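Local structure of GTPase-activating protein GYP1 (Saccharomyces cerevisiae, 1FKM) at residues R202-L207 and E228-A233; C239-E244 and F330-F335; N325-F330 and I377-Y382. The protein stimulates GTP hydrolysis by Ypt/Rab GTPases through its TBC domain, and so negatively regulates Ypt1 on the Golgi and Ypt7 on the vacuole. All coordinates share one frame; numbering follows the deposited sequence.

Interaction 1. Residues R202-L207 and E228-A233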
loop_
_atom_site.group_PDB
_atom_site.type_symbol
_atom_site.label_atom_id
_atom_site.label_comp_id
_atom_site.label_asym_id
_atom_site.label_seq_id
_atom_site.Cartn_x
_atom_site.Cartn_y
_atom_site.Cartn_z
ATOM N N ARG A 202 1.712 -16.066 -10.279
ATOM C CA ARG A 202 2.489 -16.941 -9.405
ATOM C C ARG A 202 1.951 -16.850 -7.973
ATOM O O ARG A 202 1.898 -17.847 -7.256
ATOM C CB ARG A 202 3.963 -16.531 -9.433
ATOM C CG ARG A 202 4.883 -17.441 -8.640
ATOM C CD ARG A 202 6.331 -16.982 -8.749
ATOM N NE ARG A 202 6.524 -15.645 -8.191
ATOM C CZ ARG A 202 6.892 -14.579 -8.898
ATOM N NH1 ARG A 202 7.112 -14.686 -10.204
ATOM N NH2 ARG A 202 7.041 -13.405 -8.299
ATOM N N GLN A 203 1.567 -15.646 -7.561
ATOM C CA GLN A 203 1.015 -15.420 -6.222
ATOM C C GLN A 203 -0.305 -16.171 -6.051
ATOM O O GLN A 203 -0.548 -16.806 -5.020
ATOM C CB GLN A 203 0.764 -13.927 -6.000
ATOM C CG GLN A 203 2.000 -13.111 -5.679
ATOM C CD GLN A 203 2.526 -13.395 -4.288
ATOM O OE1 GLN A 203 3.180 -14.415 -4.053
ATOM N NE2 GLN A 203 2.228 -12.498 -3.349
ATOM N N VAL A 204 -1.162 -16.084 -7.060
ATOM C CA VAL A 204 -2.454 -16.754 -7.012
ATOM C C VAL A 204 -2.251 -18.268 -6.960
ATOM O O VAL A 204 -2.968 -18.969 -6.243
ATOM C CB VAL A 204 -3.322 -16.367 -8.233
ATOM C CG1 VAL A 204 -4.604 -17.193 -8.261
ATOM C CG2 VAL A 204 -3.670 -14.883 -8.154
ATOM N N LYS A 205 -1.269 -18.771 -7.706
ATOM C CA LYS A 205 -0.977 -20.209 -7.700
ATOM C C LYS A 205 -0.475 -20.628 -6.314
ATOM O O LYS A 205 -0.826 -21.698 -5.808
ATOM C CB LYS A 205 0.089 -20.550 -8.746
ATOM C CG LYS A 205 -0.337 -20.283 -10.176
ATOM C CD LYS A 205 0.826 -20.444 -11.145
ATOM C CE LYS A 205 0.423 -20.062 -12.564
ATOM N NZ LYS A 205 1.572 -20.152 -13.511
ATOM N N ASN A 206 0.358 -19.778 -5.715
ATOM C CA ASN A 206 0.905 -20.036 -4.387
ATOM C C ASN A 206 -0.203 -20.068 -3.341
ATOM O O ASN A 206 -0.167 -20.889 -2.423
ATOM C CB ASN A 206 1.945 -18.969 -4.020
ATOM C CG ASN A 206 3.268 -19.171 -4.737
ATOM O OD1 ASN A 206 4.141 -18.304 -4.712
ATOM N ND2 ASN A 206 3.427 -20.322 -5.372
ATOM N N LEU A 207 -1.185 -19.179 -3.477
ATOM C CA LEU A 207 -2.307 -19.137 -2.539
ATOM C C LEU A 207 -3.143 -20.400 -2.710
ATOM O O LEU A 207 -3.591 -21.002 -1.737
ATOM C CB LEU A 207 -3.185 -17.904 -2.791
ATOM C CG LEU A 207 -4.502 -17.805 -2.006
ATOM C CD1 LEU A 207 -4.212 -17.728 -0.505
ATOM C CD2 LEU A 207 -5.287 -16.581 -2.471
ATOM N N GLU A 228 -12.518 -20.563 -9.263
ATOM C CA GLU A 228 -11.092 -20.481 -9.559
ATOM C C GLU A 228 -10.497 -19.367 -8.705
ATOM O O GLU A 228 -11.064 -18.293 -8.620
ATOM C CB GLU A 228 -10.881 -20.166 -11.041
ATOM C CG GLU A 228 -11.568 -21.141 -11.984
ATOM C CD GLU A 228 -11.288 -20.841 -13.448
ATOM O OE1 GLU A 228 -10.484 -19.928 -13.735
ATOM O OE2 GLU A 228 -11.873 -21.524 -14.316
ATOM N N PHE A 229 -9.357 -19.617 -8.070
ATOM C CA PHE A 229 -8.758 -18.586 -7.233
ATOM C C PHE A 229 -8.569 -17.253 -7.951
ATOM O O PHE A 229 -8.739 -16.196 -7.355
ATOM C CB PHE A 229 -7.429 -19.075 -6.653
ATOM C CG PHE A 229 -7.597 -19.987 -5.465
ATOM C CD1 PHE A 229 -8.033 -21.299 -5.634
ATOM C CD2 PHE A 229 -7.357 -19.519 -4.174
ATOM C CE1 PHE A 229 -8.230 -22.136 -4.530
ATOM C CE2 PHE A 229 -7.551 -20.346 -3.063
ATOM C CZ PHE A 229 -7.990 -21.658 -3.243
ATOM N N ILE A 230 -8.239 -17.299 -9.237
ATOM C CA ILE A 230 -8.039 -16.070 -9.997
ATOM C C ILE A 230 -9.291 -15.179 -9.996
ATOM O O ILE A 230 -9.187 -13.952 -10.017
ATOM C CB ILE A 230 -7.640 -16.383 -11.465
ATOM C CG1 ILE A 230 -7.126 -15.115 -12.154
ATOM C CG2 ILE A 230 -8.834 -16.931 -12.231
ATOM C CD1 ILE A 230 -5.779 -14.646 -11.652
ATOM N N GLN A 231 -10.471 -15.792 -9.949
ATOM C CA GLN A 231 -11.716 -15.025 -9.982
ATOM C C GLN A 231 -11.942 -14.068 -8.817
ATOM O O GLN A 231 -12.770 -13.161 -8.907
ATOM C CB GLN A 231 -12.901 -15.976 -10.125
ATOM C CG GLN A 231 -12.840 -16.770 -11.412
ATOM C CD GLN A 231 -13.914 -17.828 -11.503
ATOM O OE1 GLN A 231 -14.134 -18.588 -10.560
ATOM N NE2 GLN A 231 -14.582 -17.892 -12.649
ATOM N N PHE A 232 -11.223 -14.257 -7.716
ATOM C CA PHE A 232 -11.372 -13.345 -6.595
ATOM C C PHE A 232 -10.018 -12.881 -6.067
ATOM O O PHE A 232 -9.888 -11.765 -5.569
ATOM C CB PHE A 232 -12.199 -13.999 -5.469
ATOM C CG PHE A 232 -11.543 -15.194 -4.832
ATOM C CD1 PHE A 232 -10.572 -15.032 -3.847
ATOM C CD2 PHE A 232 -11.901 -16.485 -5.216
ATOM C CE1 PHE A 232 -9.967 -16.135 -3.251
ATOM C CE2 PHE A 232 -11.303 -17.597 -4.627
ATOM C CZ PHE A 232 -10.332 -17.422 -3.641
ATOM N N ALA A 233 -9.004 -13.725 -6.216
ATOM C CA ALA A 233 -7.671 -13.422 -5.712
ATOM C C ALA A 233 -6.808 -12.515 -6.582
ATOM O O ALA A 233 -5.828 -11.944 -6.096
ATOM C CB ALA A 233 -6.921 -14.719 -5.431
#

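Interaction 2. Residues C239-E244 and F330-F335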
loop_
_atom_site.group_PDB
_atom_site.type_symbol
_atom_site.label_atom_id
_atom_site.label_comp_id
_atom_site.label_asym_id
_atom_site.label_seq_id
_atom_site.Cartn_x
_atom_site.Cartn_y
_atom_site.Cartn_z
ATOM N N CYS A 239 -3.896 -5.434 -5.872
ATOM C CA CYS A 239 -4.010 -4.217 -5.064
ATOM C C CYS A 239 -3.649 -4.445 -3.595
ATOM O O CYS A 239 -3.994 -3.637 -2.737
ATOM C CB CYS A 239 -5.441 -3.671 -5.159
ATOM S SG CYS A 239 -6.095 -3.573 -6.844
ATOM N N LEU A 240 -2.947 -5.539 -3.313
ATOM C CA LEU A 240 -2.555 -5.876 -1.949
ATOM C C LEU A 240 -3.719 -5.778 -0.950
ATOM O O LEU A 240 -3.595 -5.153 0.108
ATOM C CB LEU A 240 -1.392 -4.986 -1.487
ATOM C CG LEU A 240 -0.054 -5.134 -2.219
ATOM C CD1 LEU A 240 0.970 -4.194 -1.600
ATOM C CD2 LEU A 240 0.438 -6.574 -2.128
ATOM N N LEU A 241 -4.844 -6.400 -1.300
ATOM C CA LEU A 241 -6.040 -6.428 -0.451
ATOM C C LEU A 241 -6.722 -5.090 -0.178
ATOM O O LEU A 241 -7.719 -5.034 0.545
ATOM C CB LEU A 241 -5.720 -7.108 0.889
ATOM C CG LEU A 241 -5.628 -8.637 0.887
ATOM C CD1 LEU A 241 -5.178 -9.142 2.255
ATOM C CD2 LEU A 241 -6.985 -9.219 0.532
HETATM N N MSE A 242 -6.212 -4.015 -0.766
HETATM C CA MSE A 242 -6.807 -2.702 -0.540
HETATM C C MSE A 242 -8.282 -2.592 -0.888
HETATM O O MSE A 242 -9.029 -1.870 -0.231
HETATM C CB MSE A 242 -6.056 -1.638 -1.325
HETATM C CG MSE A 242 -4.728 -1.251 -0.750
HETATM SE SE MSE A 242 -4.081 0.228 -1.791
HETATM C CE MSE A 242 -5.502 1.487 -1.404
ATOM N N ARG A 243 -8.704 -3.302 -1.926
ATOM C CA ARG A 243 -10.091 -3.241 -2.357
ATOM C C ARG A 243 -11.012 -4.098 -1.497
ATOM O O ARG A 243 -12.211 -4.177 -1.762
ATOM C CB ARG A 243 -10.190 -3.674 -3.820
ATOM C CG ARG A 243 -9.264 -2.892 -4.741
ATOM C CD ARG A 243 -9.764 -1.479 -4.968
ATOM N NE ARG A 243 -10.875 -1.458 -5.914
ATOM C CZ ARG A 243 -10.761 -1.770 -7.201
ATOM N NH1 ARG A 243 -9.583 -2.123 -7.697
ATOM N NH2 ARG A 243 -11.824 -1.737 -7.992
ATOM N N GLU A 244 -10.455 -4.720 -0.462
ATOM C CA GLU A 244 -11.235 -5.583 0.420
ATOM C C GLU A 244 -11.410 -5.003 1.822
ATOM O O GLU A 244 -12.063 -5.615 2.667
ATOM C CB GLU A 244 -10.562 -6.953 0.560
ATOM C CG GLU A 244 -9.900 -7.484 -0.702
ATOM C CD GLU A 244 -10.826 -7.471 -1.890
ATOM O OE1 GLU A 244 -11.978 -7.927 -1.744
ATOM O OE2 GLU A 244 -10.402 -7.013 -2.970
ATOM N N PHE A 330 0.397 -15.280 2.781
ATOM C CA PHE A 330 -0.094 -15.841 4.034
ATOM C C PHE A 330 -1.244 -15.031 4.619
ATOM O O PHE A 330 -2.165 -15.598 5.215
ATOM C CB PHE A 330 1.048 -15.986 5.043
ATOM C CG PHE A 330 1.943 -17.157 4.754
ATOM C CD1 PHE A 330 1.565 -18.439 5.141
ATOM C CD2 PHE A 330 3.129 -16.993 4.041
ATOM C CE1 PHE A 330 2.353 -19.546 4.820
ATOM C CE2 PHE A 330 3.928 -18.092 3.715
ATOM C CZ PHE A 330 3.537 -19.375 4.106
ATOM N N VAL A 331 -1.198 -13.709 4.454
ATOM C CA VAL A 331 -2.279 -12.857 4.938
ATOM C C VAL A 331 -3.543 -13.205 4.139
ATOM O O VAL A 331 -4.640 -13.284 4.696
ATOM C CB VAL A 331 -1.947 -11.355 4.744
ATOM C CG1 VAL A 331 -3.170 -10.495 5.053
ATOM C CG2 VAL A 331 -0.797 -10.961 5.650
ATOM N N CYS A 332 -3.388 -13.410 2.832
ATOM C CA CYS A 332 -4.529 -13.757 1.988
ATOM C C CYS A 332 -5.102 -15.116 2.368
ATOM O O CYS A 332 -6.316 -15.306 2.356
ATOM C CB CYS A 332 -4.132 -13.764 0.510
ATOM S SG CYS A 332 -3.916 -12.115 -0.204
ATOM N N ALA A 333 -4.231 -16.060 2.701
ATOM C CA ALA A 333 -4.683 -17.392 3.093
ATOM C C ALA A 333 -5.455 -17.318 4.416
ATOM O O ALA A 333 -6.528 -17.910 4.549
ATOM C CB ALA A 333 -3.483 -18.336 3.229
ATOM N N ALA A 334 -4.916 -16.588 5.388
ATOM C CA ALA A 334 -5.576 -16.456 6.686
ATOM C C ALA A 334 -6.906 -15.718 6.546
ATOM O O ALA A 334 -7.881 -16.039 7.232
ATOM C CB ALA A 334 -4.661 -15.725 7.672
ATOM N N PHE A 335 -6.942 -14.731 5.652
ATOM C CA PHE A 335 -8.145 -13.942 5.398
ATOM C C PHE A 335 -9.232 -14.863 4.846
ATOM O O PHE A 335 -10.359 -14.893 5.353
ATOM C CB PHE A 335 -7.833 -12.831 4.384
ATOM C CG PHE A 335 -8.992 -11.906 4.100
ATOM C CD1 PHE A 335 -9.622 -11.213 5.131
ATOM C CD2 PHE A 335 -9.416 -11.687 2.794
ATOM C CE1 PHE A 335 -10.658 -10.307 4.860
ATOM C CE2 PHE A 335 -10.448 -10.782 2.516
ATOM C CZ PHE A 335 -11.064 -10.094 3.553
#

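Interaction 3. Residues N325-F330 and I377-Y382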
loop_
_atom_site.group_PDB
_atom_site.type_symbol
_atom_site.label_atom_id
_atom_site.label_comp_id
_atom_site.label_asym_id
_atom_site.label_seq_id
_atom_site.Cartn_x
_atom_site.Cartn_y
_atom_site.Cartn_z
ATOM N N ASN A 325 5.763 -10.310 -1.184
ATOM C CA ASN A 325 4.883 -11.291 -1.822
ATOM C C ASN A 325 4.590 -12.481 -0.903
ATOM O O ASN A 325 3.447 -12.930 -0.790
ATOM C CB ASN A 325 5.513 -11.795 -3.127
ATOM C CG ASN A 325 5.049 -11.006 -4.345
ATOM O OD1 ASN A 325 5.613 -11.134 -5.431
ATOM N ND2 ASN A 325 4.009 -10.201 -4.172
ATOM N N GLU A 326 5.630 -12.990 -0.256
ATOM C CA GLU A 326 5.490 -14.126 0.648
ATOM C C GLU A 326 4.534 -13.813 1.794
ATOM O O GLU A 326 3.559 -14.529 2.003
ATOM C CB GLU A 326 6.858 -14.519 1.207
ATOM C CG GLU A 326 6.818 -15.639 2.235
ATOM C CD GLU A 326 8.185 -15.936 2.825
ATOM O OE1 GLU A 326 9.179 -15.333 2.367
ATOM O OE2 GLU A 326 8.265 -16.773 3.749
ATOM N N PHE A 327 4.806 -12.743 2.531
ATOM C CA PHE A 327 3.943 -12.386 3.648
ATOM C C PHE A 327 2.505 -12.132 3.192
ATOM O O PHE A 327 1.552 -12.527 3.867
ATOM C CB PHE A 327 4.468 -11.139 4.367
ATOM C CG PHE A 327 3.708 -10.807 5.616
ATOM C CD1 PHE A 327 3.636 -11.726 6.665
ATOM C CD2 PHE A 327 3.039 -9.593 5.740
ATOM C CE1 PHE A 327 2.905 -11.437 7.822
ATOM C CE2 PHE A 327 2.306 -9.294 6.889
ATOM C CZ PHE A 327 2.238 -10.221 7.934
ATOM N N HIS A 328 2.346 -11.481 2.042
ATOM C CA HIS A 328 1.014 -11.182 1.540
ATOM C C HIS A 328 0.216 -12.443 1.243
ATOM O O HIS A 328 -0.991 -12.487 1.480
ATOM C CB HIS A 328 1.074 -10.308 0.281
ATOM C CG HIS A 328 -0.266 -9.801 -0.154
ATOM N ND1 HIS A 328 -1.066 -9.027 0.662
ATOM C CD2 HIS A 328 -0.965 -9.982 -1.301
ATOM C CE1 HIS A 328 -2.198 -8.756 0.037
ATOM N NE2 HIS A 328 -2.163 -9.325 -1.154
ATOM N N VAL A 329 0.885 -13.465 0.722
ATOM C CA VAL A 329 0.206 -14.721 0.411
ATOM C C VAL A 329 -0.355 -15.347 1.686
ATOM O O VAL A 329 -1.456 -15.885 1.680
ATOM C CB VAL A 329 1.155 -15.728 -0.275
ATOM C CG1 VAL A 329 0.506 -17.103 -0.342
ATOM C CG2 VAL A 329 1.479 -15.250 -1.682
ATOM N N PHE A 330 0.397 -15.280 2.781
ATOM C CA PHE A 330 -0.094 -15.841 4.034
ATOM C C PHE A 330 -1.244 -15.031 4.619
ATOM O O PHE A 330 -2.165 -15.598 5.215
ATOM C CB PHE A 330 1.048 -15.986 5.043
ATOM C CG PHE A 330 1.943 -17.157 4.754
ATOM C CD1 PHE A 330 1.565 -18.439 5.141
ATOM C CD2 PHE A 330 3.129 -16.993 4.041
ATOM C CE1 PHE A 330 2.353 -19.546 4.820
ATOM C CE2 PHE A 330 3.928 -18.092 3.715
ATOM C CZ PHE A 330 3.537 -19.375 4.106
ATOM N N ILE A 377 2.407 -16.282 12.085
ATOM C CA ILE A 377 2.648 -17.614 12.629
ATOM C C ILE A 377 2.672 -18.639 11.500
ATOM O O ILE A 377 3.550 -19.496 11.464
ATOM C CB ILE A 377 1.558 -17.998 13.663
ATOM C CG1 ILE A 377 1.761 -17.176 14.937
ATOM C CG2 ILE A 377 1.606 -19.499 13.961
ATOM C CD1 ILE A 377 0.590 -17.204 15.894
ATOM N N TRP A 378 1.720 -18.553 10.571
ATOM C CA TRP A 378 1.680 -19.507 9.463
ATOM C C TRP A 378 2.953 -19.423 8.629
ATOM O O TRP A 378 3.543 -20.447 8.254
ATOM C CB TRP A 378 0.462 -19.247 8.569
ATOM C CG TRP A 378 -0.839 -19.555 9.230
ATOM C CD1 TRP A 378 -1.045 -19.839 10.553
ATOM C CD2 TRP A 378 -2.126 -19.590 8.607
ATOM N NE1 TRP A 378 -2.383 -20.047 10.790
ATOM C CE2 TRP A 378 -3.070 -19.900 9.612
ATOM C CE3 TRP A 378 -2.577 -19.388 7.294
ATOM C CZ2 TRP A 378 -4.439 -20.012 9.346
ATOM C CZ3 TRP A 378 -3.942 -19.502 7.030
ATOM C CH2 TRP A 378 -4.853 -19.811 8.050
ATOM N N GLN A 379 3.374 -18.198 8.340
ATOM C CA GLN A 379 4.583 -17.989 7.562
ATOM C C GLN A 379 5.808 -18.542 8.290
ATOM O O GLN A 379 6.683 -19.143 7.671
ATOM C CB GLN A 379 4.785 -16.494 7.280
ATOM C CG GLN A 379 6.167 -16.157 6.729
ATOM C CD GLN A 379 6.372 -14.667 6.533
ATOM O OE1 GLN A 379 6.084 -14.130 5.469
ATOM N NE2 GLN A 379 6.853 -13.991 7.571
ATOM N N SER A 380 5.864 -18.336 9.603
ATOM C CA SER A 380 6.995 -18.809 10.397
ATOM C C SER A 380 7.078 -20.331 10.392
ATOM O O SER A 380 8.167 -20.902 10.357
ATOM C CB SER A 380 6.882 -18.301 11.837
ATOM O OG SER A 380 6.876 -16.883 11.879
ATOM N N LEU A 381 5.922 -20.984 10.431
ATOM C CA LEU A 381 5.868 -22.436 10.422
ATOM C C LEU A 381 6.327 -22.980 9.082
ATOM O O LEU A 381 7.062 -23.965 9.021
ATOM C CB LEU A 381 4.443 -22.915 10.713
ATOM C CG LEU A 381 3.965 -22.746 12.157
ATOM C CD1 LEU A 381 2.469 -23.002 12.250
ATOM C CD2 LEU A 381 4.730 -23.703 13.047
ATOM N N TYR A 382 5.901 -22.320 8.008
ATOM C CA TYR A 382 6.247 -22.756 6.667
ATOM C C TYR A 382 7.733 -22.641 6.363
ATOM O O TYR A 382 8.275 -23.454 5.613
ATOM C CB TYR A 382 5.459 -21.961 5.624
ATOM C CG TYR A 382 5.274 -22.719 4.337
ATOM C CD1 TYR A 382 4.322 -23.734 4.241
ATOM C CD2 TYR A 382 6.075 -22.457 3.224
ATOM C CE1 TYR A 382 4.169 -24.473 3.073
ATOM C CE2 TYR A 382 5.931 -23.192 2.045
ATOM C CZ TYR A 382 4.975 -24.198 1.980
ATOM O OH TYR A 382 4.821 -24.936 0.827
#

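Interaction 1. Residues R202-L207 and E228-A233
Phe229 is the first residue of 228-233 to reach helical segment 202-207, and two parts of its side chain do the touching. Its CB lies 3.8 Å from CG1 of Val204, and further out its ring carbon CD2 comes to 4.0 Å from CG of Leu207. The side chains of Phe229 and Leu207 cross at about a right angle, with the leucine approaching the ring obliquely. Phe222 packs edge-to-face with the same ring. At Ile230 the backbone takes part as well: its N is 3.8 Å from CG1 of Val204, while the tip of its side chain, CD1, bends back to 4.1 Å from CG2 of that valine. With chi1 at 173°, CG1 of Val204 stands anti to its backbone N and faces Phe229 CB and Ile230 N, while CG2 faces Ile230 CD1 and Ala233. Ala233 completes the contact, its CB lying 3.9 Å from CD2 of Leu207. The small side chain suits the close backbones here, where CA of Val204 and CA of Ala233 are 6.3 Å apart. No hydrogen bond spans the segments, so apolar packing joins helix 198-214 to residues 229-233 in the all-helical TBC fold of the Rab-GAP domain.

Interaction 2. Residues C239-E244 and F330-F335
Leu241 and Phe335 run past one another with opposite headings, the leucine pointing to helix 324-338 and the phenylalanine pointing back toward the loop. Their closest atoms are CD2 of Leu241 and CD2 of Phe335, 4.1 Å apart, with the methyl oblique to the ring. A chi1 of -177° places CG of Phe335 anti to its backbone N, and this turns CG toward the loop. The Leu241 and Val331 side chains meet at a slant, CD1 of the leucine coming within 3.7 Å of CG1 of the valine. SG of Cys332 lies 4.0 Å from CG of Leu241, so the branch point and both methyls of one leucine each have a different residue as nearest partner, although CD1 also comes near SG. The backbone behind Leu241 explains how it is presented: helix 230-238 ends in a Schellman motif with Leu240 as its C-prime residue, where Leu241 N bonds to Trp236 O and Leu240 N to Met237 O. Leu240 and Leu241 both have positive phi, 48° and 64°, and form the central pair of a type I' turn from Cys239 to Met242. Beyond it, Glu244 meets the same phenylalanine through its aliphatic part, CB being 4.3 Å from CE2 of Phe335, again oblique to the ring. Its carboxylate is engaged elsewhere, OE2 forming a salt bridge with NE of Arg235. Trp236 and Trp339 each pack edge-to-face with the ring of Phe335.

Interaction 3. Residues N325-F330 and I377-Y382
The crossing of helix 324-338 with the C-terminal helix 365-382 is built on Phe330 and Gln379, whose CA atoms form the nearest backbone pair. Gln379 CA lies 3.6 Å from the centroid of the Phe330 ring and only 2° off its normal, a CH-pi contact over the face. Two further atoms of helix 365-382 approach the ring obliquely: CB of Trp378 is 3.7 Å from CD1 of Phe330, and CB of Tyr382 is 3.6 Å from its CZ. The Tyr382 ring is turned 57° from that of Phe330. The axes of these short segments approach to 9.5 Å at 119° between their directions, closer to perpendicular than antiparallel in this helix pair of the all-helical fold. An alanine in place of Phe330 would probably leave a gap beside the CB atoms of Trp378 and Tyr382, where the ring had lain, and Gln379 CA without its aromatic face. Gln379 itself reaches back, its CG anti to its backbone N and so brought toward OE2 of Glu326. Its OE1 lies in the plane of the Phe327 ring at the edge, 3.6 Å from CD1 of Phe327, and 3.6 Å from CG of Glu326, while its NE2 is hydrogen-bonded to Glu260 OE2.

From the N terminus, interaction 1 comes first and closes a short, mostly helical excursion of 20 residues between 202-207 and 228-233. Interaction 2 then opens at 239-244 and closes at 330-335, across a span that includes the unmodelled residues 263-322. Interaction 3 opens at 325-330, before interaction 2 has closed, and ends at 377-382; the two therefore cross and share Phe330. Helix 324-338 supplies a segment to interactions 2 and 3 and is touched by interaction 1: Leu207 CD1 packs 3.6 Å from Ala333 N, and Gln203 NE2 is 2.9 Å from Asn325 O in a probable hydrogen bond. Leu241 CG lies 3.5 Å from His328 CE1. Helices 198-214, 230-238 and 365-382 are thus tied together, away from the arginine and glutamine fingers.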